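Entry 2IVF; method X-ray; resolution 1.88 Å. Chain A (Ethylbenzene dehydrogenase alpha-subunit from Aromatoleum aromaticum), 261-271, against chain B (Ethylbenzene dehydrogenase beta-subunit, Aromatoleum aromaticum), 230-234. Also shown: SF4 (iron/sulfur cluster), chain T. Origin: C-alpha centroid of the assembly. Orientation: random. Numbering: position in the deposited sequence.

Chain A, residues 261-271: YPSSYHFLSEA
Chain B, residues 230-234: CPGRV

What is the direct hydrogen bond between the two stretches? A salt bridge joins R233(B) NH1 to E270(A) OE2 at 2.8 Å, with an N-H...acceptor angle of 148° and the carboxylate oxygen at the edge of the guanidinium, near its plane. R233(B) reaches it with chi1 m, chi2 t, chi3 p and chi4 -93°; E270(A) answers with m, t and chi3 -3°. The other carboxylate oxygen turns back into its own chain: H266(A) ND1 donates to E270(A) OE1 at 2.6 Å and 174°, almost linear, so ND1 carries a proton and the glutamate links histidine to arginine.

How does the histidine meet the arginine? H266(A), with chi1 p (72°) and chi2 91°, presents one ring face to the aliphatic part of R233(B). The CD atom of R233(B) lies 3.2 Å from the centroid of the H266(A) ring and 17° off its normal, a CH-pi contact; its nearest ring atom is H266(A) ND1, 3.1 Å from R233(B) CD. The CA-to-CB bonds of H266(A), E270(A) and R233(B) all point toward the opposing stretch.

What do the waters add? Water 1 donates to P262(A) O and P231(B) O, each at 2.7 Å, and accepts from H266(A) N at 2.8 Å, joining P262(A) and H266(A) to P231(B). Water 3 accepts from S269(A) OG (chi1 p) at 2.7 Å and donates to G232(B) O at 2.8 Å. Water 2 lies 2.7 Å from S263(A) O and 2.9 Å from P231(B) O.

What backbone shapes accompany this register? Y261(A) leaves a preceding helix at phi/psi -148/53; a turn then leads into the helix that runs through A271(A) and beyond, where E270(A) N donates to H266(A) O at 2.7 Å. Chain B forms a type I turn from C230(B) to R233(B), with P231(B) at -69/-22, G232(B) at -75/-8 and R233(B) at 58/42. The CA atoms of S263(A) and P231(B) lie 5.6 Å apart, those of H266(A) and G232(B) 4.9 Å.

Which packing contacts remain, and where does the cluster lie? P231(B), C-gamma exo, brings CB within 3.6 Å of P262(A) O, while H266(A) CB sits 3.6 Å from G232(B) O. On the cluster side, P231(B) CD lies 3.6 Å from SF4 S1. C230(B) SG, with chi1 t, binds SF4 FE3 at 2.3 Å and accepts from V234(B) N at 3.5 Å. An ideal CB on G232(B) would clash with SF4 S2 at 2.8 Å.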

# COMPACT_ATOMS: atom_id res chain seq x y z
N TYR A 261 2.73 3.52 -6.20
CA TYR A 261 3.29 4.88 -6.19
C TYR A 261 2.28 5.87 -5.74
O TYR A 261 2.05 6.89 -6.39
CB TYR A 261 3.81 5.23 -7.60
CG TYR A 261 4.85 6.34 -7.71
CD1 TYR A 261 5.50 6.87 -6.61
CD2 TYR A 261 5.22 6.79 -8.95
CE1 TYR A 261 6.47 7.84 -6.76
CE2 TYR A 261 6.17 7.74 -9.11
CZ TYR A 261 6.83 8.25 -8.02
OH TYR A 261 7.80 9.18 -8.23
N PRO A 262 1.66 5.62 -4.57
CA PRO A 262 0.61 6.52 -4.10
C PRO A 262 1.09 7.91 -3.77
O PRO A 262 0.32 8.83 -3.88
CB PRO A 262 0.05 5.83 -2.86
CG PRO A 262 1.16 4.90 -2.38
CD PRO A 262 1.89 4.50 -3.64
N SER A 263 2.38 8.08 -3.44
CA SER A 263 2.88 9.40 -3.10
C SER A 263 2.86 10.32 -4.30
O SER A 263 2.77 11.53 -4.11
CB SER A 263 4.30 9.39 -2.50
OG SER A 263 5.24 8.84 -3.38
N SER A 264 2.94 9.76 -5.52
CA SER A 264 3.03 10.61 -6.71
C SER A 264 2.07 10.25 -7.82
O SER A 264 2.11 10.84 -8.89
CB SER A 264 4.45 10.71 -7.17
OG SER A 264 5.20 11.45 -6.19
N TYR A 265 1.18 9.32 -7.53
CA TYR A 265 0.09 8.96 -8.47
C TYR A 265 -0.60 10.21 -9.02
O TYR A 265 -1.02 10.25 -10.21
CB TYR A 265 -0.92 8.13 -7.70
CG TYR A 265 -2.14 7.67 -8.44
CD1 TYR A 265 -3.25 8.47 -8.55
CD2 TYR A 265 -2.25 6.36 -8.89
CE1 TYR A 265 -4.39 8.04 -9.18
CE2 TYR A 265 -3.43 5.92 -9.51
CZ TYR A 265 -4.49 6.75 -9.62
OH TYR A 265 -5.70 6.36 -10.16
N HIS A 266 -0.76 11.20 -8.16
CA HIS A 266 -1.46 12.44 -8.52
C HIS A 266 -0.97 13.07 -9.82
O HIS A 266 -1.77 13.68 -10.56
CB HIS A 266 -1.38 13.44 -7.38
CG HIS A 266 -0.03 14.06 -7.16
ND1 HIS A 266 0.34 15.23 -7.76
CD2 HIS A 266 0.98 13.72 -6.32
CE1 HIS A 266 1.55 15.57 -7.33
NE2 HIS A 266 1.97 14.66 -6.47
N PHE A 267 0.33 12.95 -10.10
CA PHE A 267 0.89 13.51 -11.34
C PHE A 267 0.23 12.85 -12.58
O PHE A 267 0.00 13.50 -13.58
CB PHE A 267 2.42 13.33 -11.39
CG PHE A 267 3.16 14.26 -10.47
CD1 PHE A 267 3.26 15.61 -10.77
CD2 PHE A 267 3.84 13.77 -9.37
CE1 PHE A 267 3.95 16.48 -9.96
CE2 PHE A 267 4.55 14.64 -8.53
CZ PHE A 267 4.64 15.97 -8.82
N LEU A 268 -0.10 11.57 -12.46
CA LEU A 268 -0.86 10.86 -13.49
C LEU A 268 -2.28 11.41 -13.65
O LEU A 268 -2.68 11.76 -14.75
CB LEU A 268 -0.89 9.37 -13.23
CG LEU A 268 -1.59 8.52 -14.29
CD1 LEU A 268 -0.82 8.53 -15.67
CD2 LEU A 268 -1.72 7.06 -13.74
N SER A 269 -3.07 11.52 -12.56
CA SER A 269 -4.40 12.12 -12.70
C SER A 269 -4.42 13.58 -13.10
O SER A 269 -5.35 14.05 -13.74
CB SER A 269 -5.26 11.94 -11.44
OG SER A 269 -4.67 12.63 -10.37
N GLU A 270 -3.42 14.33 -12.65
CA GLU A 270 -3.32 15.72 -13.00
C GLU A 270 -2.85 15.91 -14.45
O GLU A 270 -3.36 16.77 -15.15
CB GLU A 270 -2.40 16.41 -11.98
CG GLU A 270 -3.10 16.37 -10.60
CD GLU A 270 -2.20 16.50 -9.41
OE1 GLU A 270 -0.97 16.58 -9.59
OE2 GLU A 270 -2.78 16.58 -8.27
N ALA A 271 -1.95 15.05 -14.94
CA ALA A 271 -1.58 15.07 -16.35
C ALA A 271 -2.81 14.81 -17.20
O ALA A 271 -2.97 15.37 -18.29
CB ALA A 271 -0.51 13.95 -16.66
N CYS B 230 -4.26 13.49 2.21
CA CYS B 230 -4.60 12.76 1.04
C CYS B 230 -3.48 12.97 0.02
O CYS B 230 -3.30 14.10 -0.50
CB CYS B 230 -5.86 13.29 0.47
SG CYS B 230 -6.25 12.70 -1.18
N PRO B 231 -2.73 11.92 -0.24
CA PRO B 231 -1.68 12.03 -1.22
C PRO B 231 -2.14 12.19 -2.65
O PRO B 231 -1.35 12.62 -3.48
CB PRO B 231 -0.91 10.74 -1.09
CG PRO B 231 -1.48 10.00 0.02
CD PRO B 231 -2.77 10.58 0.36
N GLY B 232 -3.36 11.78 -2.95
CA GLY B 232 -3.89 11.90 -4.28
C GLY B 232 -4.29 13.32 -4.65
O GLY B 232 -4.58 13.59 -5.81
N ARG B 233 -4.27 14.22 -3.68
CA ARG B 233 -4.61 15.64 -3.87
C ARG B 233 -6.04 15.76 -4.43
O ARG B 233 -6.34 16.59 -5.27
CB ARG B 233 -3.56 16.34 -4.75
CG ARG B 233 -2.09 15.99 -4.34
CD ARG B 233 -1.05 16.48 -5.31
NE ARG B 233 -0.60 17.87 -5.14
CZ ARG B 233 -1.11 18.94 -5.79
NH1 ARG B 233 -2.07 18.82 -6.71
NH2 ARG B 233 -0.58 20.11 -5.59
N VAL B 234 -6.90 14.93 -3.84
CA VAL B 234 -8.29 14.72 -4.22
C VAL B 234 -9.23 15.67 -3.53
O VAL B 234 -10.35 15.90 -3.97
CB VAL B 234 -8.59 13.27 -3.76
CG1 VAL B 234 -10.01 12.96 -3.54
CG2 VAL B 234 -7.79 12.32 -4.64
FE1 SF4 T . -8.60 8.64 -2.04
FE2 SF4 T . -8.33 8.89 0.67
FE3 SF4 T . -7.07 10.55 -1.03
FE4 SF4 T . -6.16 8.01 -0.85
S1 SF4 T . -6.15 9.54 0.80
S2 SF4 T . -6.50 9.23 -2.76
S3 SF4 T . -8.16 6.95 -0.55
S4 SF4 T . -9.36 10.34 -0.75
O HOH W 1 -0.45 10.92 -5.38
O HOH W 2 1.33 13.42 -2.84
O HOH W 3 -4.69 11.71 -7.88